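PcyX_EBK42635 (Marine metagenome, PDB 5OWG) probably catalyses the ferredoxin-dependent, four-electron reduction of biliverdin to the pink pigment phycoerythrobilin. Local coordinates at residues Ile15-Lys18 and Asp19-Glu23; Tyr176-Lys179 and Ile180-His183; Ile165-Met168 and Ala169-Leu173. All coordinates share one frame; numbering follows the deposited sequence.

In the fold
The contacts lie on two helices packed together on the antiparallel sheet and, for interaction 2, on the loop that leaves the second of them. Interaction 1 comes first along the chain, on helix 14-28; interaction 3 follows on helix 161-179, and interaction 2 closes the series at the C-terminal end of that helix. Interactions 1 and 3, with centres about 10 Å apart, touch where Trp17 and Glu20 meet Cys166, Ala169 and Val170. Interaction 2 is about 16 Å from interaction 3 and about 21 Å from interaction 1, centre to centre. Together they trace a helical layer covering strands 73-82 and 90-96, consistent with the helix-flanked sheet of ferredoxin-dependent bilin reductases.

Interaction 1. Residues Ile15-Lys18 and Asp19-Glu23; sequences IKWK and DETIE
Thr21 sits one turn after Trp17 on helix 14-28 and lays its hydroxyl over one face of the indole. OG1 lies nearest Trp17 CE2, at 3.4 Å, displaced toward the rim of the ring system. That hydroxyl is turned back onto the helix: OG1 donates to Trp17 O over 2.8 Å, while Thr21 N reaches the same oxygen over 3.0 Å. The two donors arrive from opposite faces of the carbonyl plane, so the threonine grips one acceptor twice and its hydroxyl is held in place against the ring. The indole itself is placed by a first torsion of 161°, which sets CG anti to the backbone N. It packs on Phe93 and on Ala169 of helix 161-179.

The outward side of the helix carries charge. Lys16 bends at its second and fourth torsions to bring NZ 3.2 Å from Glu20 OE2, a salt bridge whose hydrogen bond is weak. Lys18 instead pairs with its immediate neighbour: folded at its last two torsions, it brings NZ 3.0 Å from Asp19 OD1, meeting that oxygen nearly end-on. The aliphatic part of Lys18 runs alongside Ile22, with CG 4.1 Å from Ile22 CD1, and both side chains reach strand 57-67. Such a division, with an aromatic and a threonine facing inward and ion pairs facing outward, one of them i to i+4, is typical of an amphipathic helix lying on a sheet, here in the bilin reductase fold.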
ATOM      1  N   ILE A  15      11.695  10.483   1.004  1.00 56.52           N
ATOM      2  CA  ILE A  15      10.710  11.547   0.840  1.00 72.35           C
ATOM      3  C   ILE A  15      10.476  11.824  -0.637  1.00 83.32           C
ATOM      4  O   ILE A  15       9.347  12.101  -1.061  1.00 77.41           O
ATOM      5  CB  ILE A  15      11.165  12.815   1.587  1.00 75.68           C
ATOM      6  CG1 ILE A  15      11.661  12.471   2.996  1.00 81.62           C
ATOM      7  CG2 ILE A  15      10.027  13.822   1.660  1.00 80.02           C
ATOM      8  CD1 ILE A  15      10.699  11.635   3.813  1.00 69.58           C
ATOM      9  N   LYS A  16      11.535  11.758  -1.445  1.00 79.20           N
ATOM     10  CA  LYS A  16      11.377  11.899  -2.887  1.00 77.51           C
ATOM     11  C   LYS A  16      10.474  10.803  -3.438  1.00 75.69           C
ATOM     12  O   LYS A  16       9.484  11.083  -4.122  1.00 78.09           O
ATOM     13  CB  LYS A  16      12.744  11.867  -3.569  1.00 77.70           C
ATOM     14  CG  LYS A  16      12.679  11.922  -5.082  1.00 64.25           C
ATOM     15  CD  LYS A  16      13.839  12.716  -5.650  1.00 65.98           C
ATOM     16  CE  LYS A  16      13.836  12.700  -7.164  1.00 73.51           C
ATOM     17  NZ  LYS A  16      12.546  13.181  -7.737  1.00 71.08           N
ATOM     18  N   TRP A  17      10.798   9.542  -3.138  1.00 71.36           N
ATOM     19  CA  TRP A  17       9.950   8.437  -3.571  1.00 70.54           C
ATOM     20  C   TRP A  17       8.505   8.636  -3.134  1.00 72.41           C
ATOM     21  O   TRP A  17       7.581   8.167  -3.809  1.00 70.56           O
ATOM     22  CB  TRP A  17      10.488   7.114  -3.020  1.00 58.73           C
ATOM     23  CG  TRP A  17       9.465   6.018  -3.028  1.00 60.09           C
ATOM     24  CD1 TRP A  17       9.281   5.072  -3.994  1.00 62.80           C
ATOM     25  CD2 TRP A  17       8.476   5.763  -2.023  1.00 69.91           C
ATOM     26  NE1 TRP A  17       8.238   4.244  -3.653  1.00 70.54           N
ATOM     27  CE2 TRP A  17       7.727   4.648  -2.447  1.00 66.41           C
ATOM     28  CE3 TRP A  17       8.150   6.373  -0.808  1.00 68.33           C
ATOM     29  CZ2 TRP A  17       6.673   4.131  -1.699  1.00 64.68           C
ATOM     30  CZ3 TRP A  17       7.107   5.855  -0.065  1.00 64.00           C
ATOM     31  CH2 TRP A  17       6.380   4.745  -0.512  1.00 72.62           C
ATOM     32  N   LYS A  18       8.286   9.325  -2.012  1.00 76.53           N
ATOM     33  CA  LYS A  18       6.930   9.538  -1.524  1.00 78.66           C
ATOM     34  C   LYS A  18       6.197  10.578  -2.362  1.00 70.00           C
ATOM     35  O   LYS A  18       5.030  10.380  -2.720  1.00 65.52           O
ATOM     36  CB  LYS A  18       6.961   9.964  -0.055  1.00 64.25           C
ATOM     37  CG  LYS A  18       5.584  10.105   0.582  1.00 60.44           C
ATOM     38  CD  LYS A  18       5.666  10.550   2.037  1.00 69.89           C
ATOM     39  CE  LYS A  18       6.291  11.930   2.186  1.00 84.62           C
ATOM     40  NZ  LYS A  18       5.604  12.955   1.351  1.00 83.22           N
ATOM     41  N   ASP A  19       6.864  11.687  -2.687  1.00 73.53           N
ATOM     42  CA  ASP A  19       6.233  12.709  -3.513  1.00 69.41           C
ATOM     43  C   ASP A  19       6.011  12.208  -4.934  1.00 75.24           C
ATOM     44  O   ASP A  19       4.966  12.482  -5.537  1.00 72.92           O
ATOM     45  CB  ASP A  19       7.079  13.982  -3.512  1.00 74.26           C
ATOM     46  CG  ASP A  19       7.104  14.665  -2.158  1.00 83.11           C
ATOM     47  OD1 ASP A  19       6.494  14.127  -1.209  1.00 77.42           O
ATOM     48  OD2 ASP A  19       7.729  15.739  -2.043  1.00 94.88           O
ATOM     49  N   GLU A  20       6.979  11.472  -5.487  1.00 70.95           N
ATOM     50  CA  GLU A  20       6.773  10.866  -6.799  1.00 75.10           C
ATOM     51  C   GLU A  20       5.618   9.874  -6.757  1.00 68.02           C
ATOM     52  O   GLU A  20       4.842   9.769  -7.714  1.00 61.32           O
ATOM     53  CB  GLU A  20       8.052  10.174  -7.274  1.00 74.32           C
ATOM     54  CG  GLU A  20       9.294  11.055  -7.313  1.00 81.11           C
ATOM     55  CD  GLU A  20       9.131  12.275  -8.196  1.00 91.21           C
ATOM     56  OE1 GLU A  20       8.325  13.164  -7.849  1.00 91.14           O
ATOM     57  OE2 GLU A  20       9.809  12.347  -9.242  1.00 97.00           O
ATOM     58  N   THR A  21       5.489   9.135  -5.652  1.00 78.77           N
ATOM     59  CA  THR A  21       4.378   8.200  -5.501  1.00 64.83           C
ATOM     60  C   THR A  21       3.042   8.932  -5.473  1.00 51.90           C
ATOM     61  O   THR A  21       2.075   8.503  -6.114  1.00 53.20           O
ATOM     62  CB  THR A  21       4.570   7.369  -4.228  1.00 58.09           C
ATOM     63  OG1 THR A  21       5.571   6.369  -4.454  1.00 60.72           O
ATOM     64  CG2 THR A  21       3.265   6.689  -3.793  1.00 61.70           C
ATOM     65  N   ILE A  22       2.964  10.038  -4.730  1.00 46.75           N
ATOM     66  CA  ILE A  22       1.708  10.771  -4.618  1.00 53.89           C
ATOM     67  C   ILE A  22       1.340  11.408  -5.953  1.00 58.35           C
ATOM     68  O   ILE A  22       0.159  11.504  -6.305  1.00 48.09           O
ATOM     69  CB  ILE A  22       1.802  11.819  -3.494  1.00 54.14           C
ATOM     70  CG1 ILE A  22       1.984  11.124  -2.144  1.00 60.73           C
ATOM     71  CG2 ILE A  22       0.549  12.690  -3.461  1.00 55.86           C
ATOM     72  CD1 ILE A  22       2.377  12.053  -1.015  1.00 56.58           C
ATOM     73  N   GLU A  23       2.341  11.861  -6.713  1.00 65.31           N
ATOM     74  CA  GLU A  23       2.061  12.449  -8.019  1.00 66.15           C
ATOM     75  C   GLU A  23       1.421  11.429  -8.952  1.00 59.04           C
ATOM     76  O   GLU A  23       0.461  11.743  -9.664  1.00 60.62           O
ATOM     77  CB  GLU A  23       3.348  13.001  -8.631  1.00 74.99           C
ATOM     78  CG  GLU A  23       3.151  13.745  -9.950  1.00 80.90           C
ATOM     79  CD  GLU A  23       2.287  14.983  -9.805  1.00 97.50           C
ATOM     80  OE1 GLU A  23       2.009  15.385  -8.656  1.00 94.88           O
ATOM     81  OE2 GLU A  23       1.887  15.557 -10.840  1.00 96.70           O
TER

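Interaction 2. Residues Tyr176-Lys179 and Ile180-His183; sequences YIDK and IRNH
Ile180 N donates to Tyr176 O over 3.0 Å in an ordinary i to i+4 bond, and beyond it Asn182 N bonds Lys179 O over 3.0 Å with i to i+3 spacing. This is the C-terminal end of helix 161-179. The Asn182 donor comes in well above the carbonyl plane, 53° out of it, and so does not lie on a lone pair.

On the inner side, Ile180 CB lies over one face of the Tyr176 ring, and the isoleucine chain slants across the phenol so that CD1 comes within 4.2 Å of CZ. Ile180 CG2 occupies the crowded position between the backbone N and the carbonyl carbon, which places it 3.2 Å from Tyr176 O. The phenol oxygen hydrogen-bonds Pro89 O, and Phe109 meets the ring edge-to-face, so the aromatic end is well embedded beside the sheet.

Outside, Arg181 folds back along the chain through bends at its second and third torsions, and NH1 forms a salt bridge with Asp178 OD1 at 3.1 Å. Only NH1 and OD1 approach closely, so the pair is single-point, and the carboxylate and guanidinium planes stand 47° apart. Lys179 makes a cation-pi contact with Trp122. His183, its ND1 hydrogen-bonded to Glu186, brings CD2 to 3.4 Å from Lys179 O.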
ATOM      1  N   TYR A 176       1.875  -0.543 -13.071  1.00 63.19           N
ATOM      2  CA  TYR A 176       0.791  -1.337 -12.499  1.00 60.12           C
ATOM      3  C   TYR A 176      -0.560  -0.693 -12.783  1.00 35.29           C
ATOM      4  O   TYR A 176      -1.517  -1.373 -13.173  1.00 52.04           O
ATOM      5  CB  TYR A 176       0.991  -1.503 -10.992  1.00 57.01           C
ATOM      6  CG  TYR A 176      -0.162  -2.200 -10.297  1.00 56.08           C
ATOM      7  CD1 TYR A 176      -0.194  -3.585 -10.178  1.00 59.14           C
ATOM      8  CD2 TYR A 176      -1.222  -1.475  -9.762  1.00 54.54           C
ATOM      9  CE1 TYR A 176      -1.243  -4.226  -9.545  1.00 49.99           C
ATOM     10  CE2 TYR A 176      -2.279  -2.108  -9.129  1.00 47.52           C
ATOM     11  CZ  TYR A 176      -2.282  -3.484  -9.024  1.00 51.29           C
ATOM     12  OH  TYR A 176      -3.326  -4.123  -8.397  1.00 50.10           O
ATOM     13  N   ILE A 177      -0.654   0.623 -12.589  1.00 43.89           N
ATOM     14  CA  ILE A 177      -1.910   1.334 -12.798  1.00 57.81           C
ATOM     15  C   ILE A 177      -2.351   1.236 -14.250  1.00 59.41           C
ATOM     16  O   ILE A 177      -3.544   1.350 -14.554  1.00 55.92           O
ATOM     17  CB  ILE A 177      -1.750   2.801 -12.344  1.00 54.29           C
ATOM     18  CG1 ILE A 177      -1.477   2.852 -10.837  1.00 60.88           C
ATOM     19  CG2 ILE A 177      -2.990   3.619 -12.681  1.00 54.92           C
ATOM     20  CD1 ILE A 177      -1.043   4.208 -10.316  1.00 52.75           C
ATOM     21  N   ASP A 178      -1.407   1.020 -15.167  1.00 63.40           N
ATOM     22  CA  ASP A 178      -1.740   0.927 -16.584  1.00 61.86           C
ATOM     23  C   ASP A 178      -2.187  -0.481 -16.964  1.00 54.33           C
ATOM     24  O   ASP A 178      -3.236  -0.658 -17.592  1.00 64.64           O
ATOM     25  CB  ASP A 178      -0.534   1.351 -17.423  1.00 75.70           C
ATOM     26  CG  ASP A 178      -0.681   0.984 -18.890  1.00 82.87           C
ATOM     27  OD1 ASP A 178      -1.827   0.857 -19.369  1.00 77.91           O
ATOM     28  OD2 ASP A 178       0.356   0.811 -19.564  1.00 73.89           O
ATOM     29  N   LYS A 179      -1.402  -1.496 -16.602  1.00 54.76           N
ATOM     30  CA  LYS A 179      -1.679  -2.848 -17.076  1.00 52.03           C
ATOM     31  C   LYS A 179      -2.851  -3.495 -16.351  1.00 57.45           C
ATOM     32  O   LYS A 179      -3.529  -4.350 -16.932  1.00 50.60           O
ATOM     33  CB  LYS A 179      -0.431  -3.718 -16.927  1.00 63.44           C
ATOM     34  CG  LYS A 179       0.750  -3.244 -17.759  1.00 68.18           C
ATOM     35  CD  LYS A 179       1.991  -4.086 -17.506  1.00 70.81           C
ATOM     36  CE  LYS A 179       3.163  -3.632 -18.364  1.00 70.82           C
ATOM     37  NZ  LYS A 179       2.884  -3.754 -19.822  1.00 68.11           N
ATOM     38  N   ILE A 180      -3.110  -3.116 -15.097  1.00 54.82           N
ATOM     39  CA  ILE A 180      -4.214  -3.729 -14.362  1.00 46.47           C
ATOM     40  C   ILE A 180      -5.534  -3.483 -15.080  1.00 39.06           C
ATOM     41  O   ILE A 180      -6.466  -4.291 -14.978  1.00 38.81           O
ATOM     42  CB  ILE A 180      -4.249  -3.206 -12.910  1.00 40.74           C
ATOM     43  CG1 ILE A 180      -5.224  -4.024 -12.059  1.00 39.80           C
ATOM     44  CG2 ILE A 180      -4.656  -1.737 -12.866  1.00 41.18           C
ATOM     45  CD1 ILE A 180      -4.776  -5.455 -11.797  1.00 55.24           C
ATOM     46  N   ARG A 181      -5.637  -2.375 -15.817  1.00 49.94           N
ATOM     47  CA  ARG A 181      -6.864  -2.075 -16.548  1.00 50.30           C
ATOM     48  C   ARG A 181      -7.226  -3.203 -17.508  1.00 52.46           C
ATOM     49  O   ARG A 181      -8.409  -3.491 -17.722  1.00 61.12           O
ATOM     50  CB  ARG A 181      -6.707  -0.757 -17.308  1.00 56.09           C
ATOM     51  CG  ARG A 181      -6.472   0.453 -16.417  1.00 63.90           C
ATOM     52  CD  ARG A 181      -5.547   1.471 -17.071  1.00 68.63           C
ATOM     53  NE  ARG A 181      -6.120   2.066 -18.274  1.00 73.41           N
ATOM     54  CZ  ARG A 181      -5.426   2.776 -19.160  1.00 68.06           C
ATOM     55  NH1 ARG A 181      -4.126   2.975 -18.989  1.00 62.50           N
ATOM     56  NH2 ARG A 181      -6.031   3.283 -20.225  1.00 68.78           N
ATOM     57  N   ASN A 182      -6.218  -3.860 -18.086  1.00 50.86           N
ATOM     58  CA  ASN A 182      -6.439  -4.869 -19.118  1.00 62.74           C
ATOM     59  C   ASN A 182      -7.043  -6.160 -18.585  1.00 60.53           C
ATOM     60  O   ASN A 182      -7.193  -7.112 -19.359  1.00 64.63           O
ATOM     61  CB  ASN A 182      -5.120  -5.199 -19.818  1.00 58.23           C
ATOM     62  CG  ASN A 182      -4.571  -4.031 -20.605  1.00 63.88           C
ATOM     63  OD1 ASN A 182      -5.297  -3.363 -21.340  1.00 71.91           O
ATOM     64  ND2 ASN A 182      -3.275  -3.776 -20.454  1.00 65.11           N
ATOM     65  N   HIS A 183      -7.386  -6.227 -17.298  1.00 56.85           N
ATOM     66  CA  HIS A 183      -7.857  -7.461 -16.680  1.00 53.41           C
ATOM     67  C   HIS A 183      -9.223  -7.291 -16.025  1.00 57.54           C
ATOM     68  O   HIS A 183      -9.611  -8.102 -15.178  1.00 65.79           O
ATOM     69  CB  HIS A 183      -6.821  -7.948 -15.670  1.00 60.32           C
ATOM     70  CG  HIS A 183      -5.513  -8.317 -16.296  1.00 70.90           C
ATOM     71  ND1 HIS A 183      -5.301  -9.529 -16.917  1.00 57.19           N
ATOM     72  CD2 HIS A 183      -4.357  -7.624 -16.420  1.00 71.54           C
ATOM     73  CE1 HIS A 183      -4.066  -9.571 -17.386  1.00 69.35           C
ATOM     74  NE2 HIS A 183      -3.472  -8.427 -17.098  1.00 65.12           N
TER

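Interaction 3. Residues Ile165-Met168 and Ala169-Leu173; sequences ICTM and AVSNL
Ser171 turns back on Thr167, one turn earlier on helix 161-179, in the familiar arrangement where a helical serine bonds the carbonyl of residue i-4. From the backbone, CB leads off 3.3 Å from Thr167 O. A first torsion of -57° then puts OG beside its own backbone N, and the hydroxyl donates to Thr167 O over 2.9 Å. Ser171 N bonds the same oxygen over 2.9 Å from the opposite face of the carbonyl plane, so the acceptor is shared between two donors and the hydroxyl is satisfied within the helix itself. Farther back, Thr167 CG2 comes only loosely toward OG.

The inner side of this helix is apolar. Cys166, Ala169 and Val170 face helix 14-28, and Ala169 also touches Phe93 of the sheet. Both Ala169 and Val170 are held by regular backbone bonds, to Ile165 O and Cys166 O respectively. Asn172 crowds Met168 O in a geometry too tight to trust in detail, while its side chain packs on His107 and Phe109. At Val170 the side chain lies against the preceding turn, its CB 3.4 Å from Cys166 O.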
ATOM      1  N   ILE A 165      15.804   0.735  -5.885  1.00 90.76           N
ATOM      2  CA  ILE A 165      14.551   0.193  -5.353  1.00 87.11           C
ATOM      3  C   ILE A 165      13.435   1.221  -5.471  1.00 63.74           C
ATOM      4  O   ILE A 165      12.320   0.910  -5.908  1.00 64.79           O
ATOM      5  CB  ILE A 165      14.748  -0.274  -3.897  1.00 91.53           C
ATOM      6  CG1 ILE A 165      15.079  -1.767  -3.857  1.00 97.35           C
ATOM      7  CG2 ILE A 165      13.502  -0.015  -3.043  1.00 86.36           C
ATOM      8  CD1 ILE A 165      16.294  -2.158  -4.668  1.00100.73           C
ATOM      9  N   CYS A 166      13.714   2.464  -5.078  1.00 55.07           N
ATOM     10  CA  CYS A 166      12.695   3.506  -5.140  1.00 68.95           C
ATOM     11  C   CYS A 166      12.300   3.802  -6.581  1.00 78.64           C
ATOM     12  O   CYS A 166      11.111   3.920  -6.899  1.00 63.64           O
ATOM     13  CB  CYS A 166      13.202   4.768  -4.443  1.00 70.05           C
ATOM     14  SG  CYS A 166      13.288   4.640  -2.639  1.00 81.07           S
ATOM     15  N   THR A 167      13.288   3.931  -7.470  1.00 74.80           N
ATOM     16  CA  THR A 167      12.994   4.154  -8.883  1.00 74.33           C
ATOM     17  C   THR A 167      12.131   3.032  -9.448  1.00 68.94           C
ATOM     18  O   THR A 167      11.170   3.287 -10.183  1.00 71.55           O
ATOM     19  CB  THR A 167      14.304   4.292  -9.666  1.00 75.92           C
ATOM     20  OG1 THR A 167      14.728   5.661  -9.643  1.00 70.03           O
ATOM     21  CG2 THR A 167      14.156   3.833 -11.122  1.00 62.04           C
ATOM     22  N   MET A 168      12.457   1.782  -9.115  1.00 64.56           N
ATOM     23  CA  MET A 168      11.636   0.656  -9.549  1.00 77.47           C
ATOM     24  C   MET A 168      10.211   0.794  -9.032  1.00 78.00           C
ATOM     25  O   MET A 168       9.246   0.783  -9.805  1.00 78.88           O
ATOM     26  CB  MET A 168      12.246  -0.655  -9.056  1.00 91.00           C
ATOM     27  CG  MET A 168      13.569  -1.038  -9.696  1.00 96.96           C
ATOM     28  SD  MET A 168      14.692  -1.795  -8.502  1.00 89.57           S
ATOM     29  CE  MET A 168      13.629  -3.046  -7.776  1.00 99.09           C
ATOM     30  N   ALA A 169      10.062   0.916  -7.710  1.00 80.38           N
ATOM     31  CA  ALA A 169       8.736   1.002  -7.110  1.00 80.61           C
ATOM     32  C   ALA A 169       7.911   2.106  -7.755  1.00 70.21           C
ATOM     33  O   ALA A 169       6.724   1.920  -8.042  1.00 73.94           O
ATOM     34  CB  ALA A 169       8.865   1.236  -5.605  1.00 71.51           C
ATOM     35  N   VAL A 170       8.529   3.262  -7.997  1.00 51.99           N
ATOM     36  CA  VAL A 170       7.821   4.364  -8.641  1.00 74.22           C
ATOM     37  C   VAL A 170       7.456   3.991 -10.072  1.00 74.94           C
ATOM     38  O   VAL A 170       6.344   4.268 -10.536  1.00 73.18           O
ATOM     39  CB  VAL A 170       8.673   5.648  -8.572  1.00 81.18           C
ATOM     40  CG1 VAL A 170       8.470   6.535  -9.804  1.00 81.54           C
ATOM     41  CG2 VAL A 170       8.340   6.426  -7.306  1.00 69.73           C
ATOM     42  N   SER A 171       8.377   3.343 -10.788  1.00 81.70           N
ATOM     43  CA  SER A 171       8.105   2.955 -12.167  1.00 81.68           C
ATOM     44  C   SER A 171       7.242   1.704 -12.241  1.00 74.44           C
ATOM     45  O   SER A 171       6.471   1.543 -13.195  1.00 63.55           O
ATOM     46  CB  SER A 171       9.417   2.735 -12.923  1.00 80.15           C
ATOM     47  OG  SER A 171      10.232   3.895 -12.878  1.00 79.16           O
ATOM     48  N   ASN A 172       7.354   0.813 -11.252  1.00 67.99           N
ATOM     49  CA  ASN A 172       6.484  -0.357 -11.205  1.00 75.62           C
ATOM     50  C   ASN A 172       5.055   0.035 -10.854  1.00 66.12           C
ATOM     51  O   ASN A 172       4.109  -0.671 -11.226  1.00 55.32           O
ATOM     52  CB  ASN A 172       7.027  -1.373 -10.198  1.00 88.28           C
ATOM     53  CG  ASN A 172       8.371  -1.947 -10.611  1.00 88.16           C
ATOM     54  OD1 ASN A 172       9.057  -1.394 -11.471  1.00 92.90           O
ATOM     55  ND2 ASN A 172       8.755  -3.059  -9.995  1.00 95.06           N
ATOM     56  N   LEU A 173       4.879   1.152 -10.147  1.00 62.13           N
ATOM     57  CA  LEU A 173       3.543   1.657  -9.851  1.00 67.11           C
ATOM     58  C   LEU A 173       2.881   2.207 -11.109  1.00 68.07           C
ATOM     59  O   LEU A 173       1.789   1.774 -11.495  1.00 60.26           O
ATOM     60  CB  LEU A 173       3.626   2.736  -8.769  1.00 50.30           C
ATOM     61  CG  LEU A 173       2.325   3.453  -8.404  1.00 48.92           C
ATOM     62  CD1 LEU A 173       1.304   2.482  -7.831  1.00 55.05           C
ATOM     63  CD2 LEU A 173       2.612   4.575  -7.423  1.00 59.03           C
TER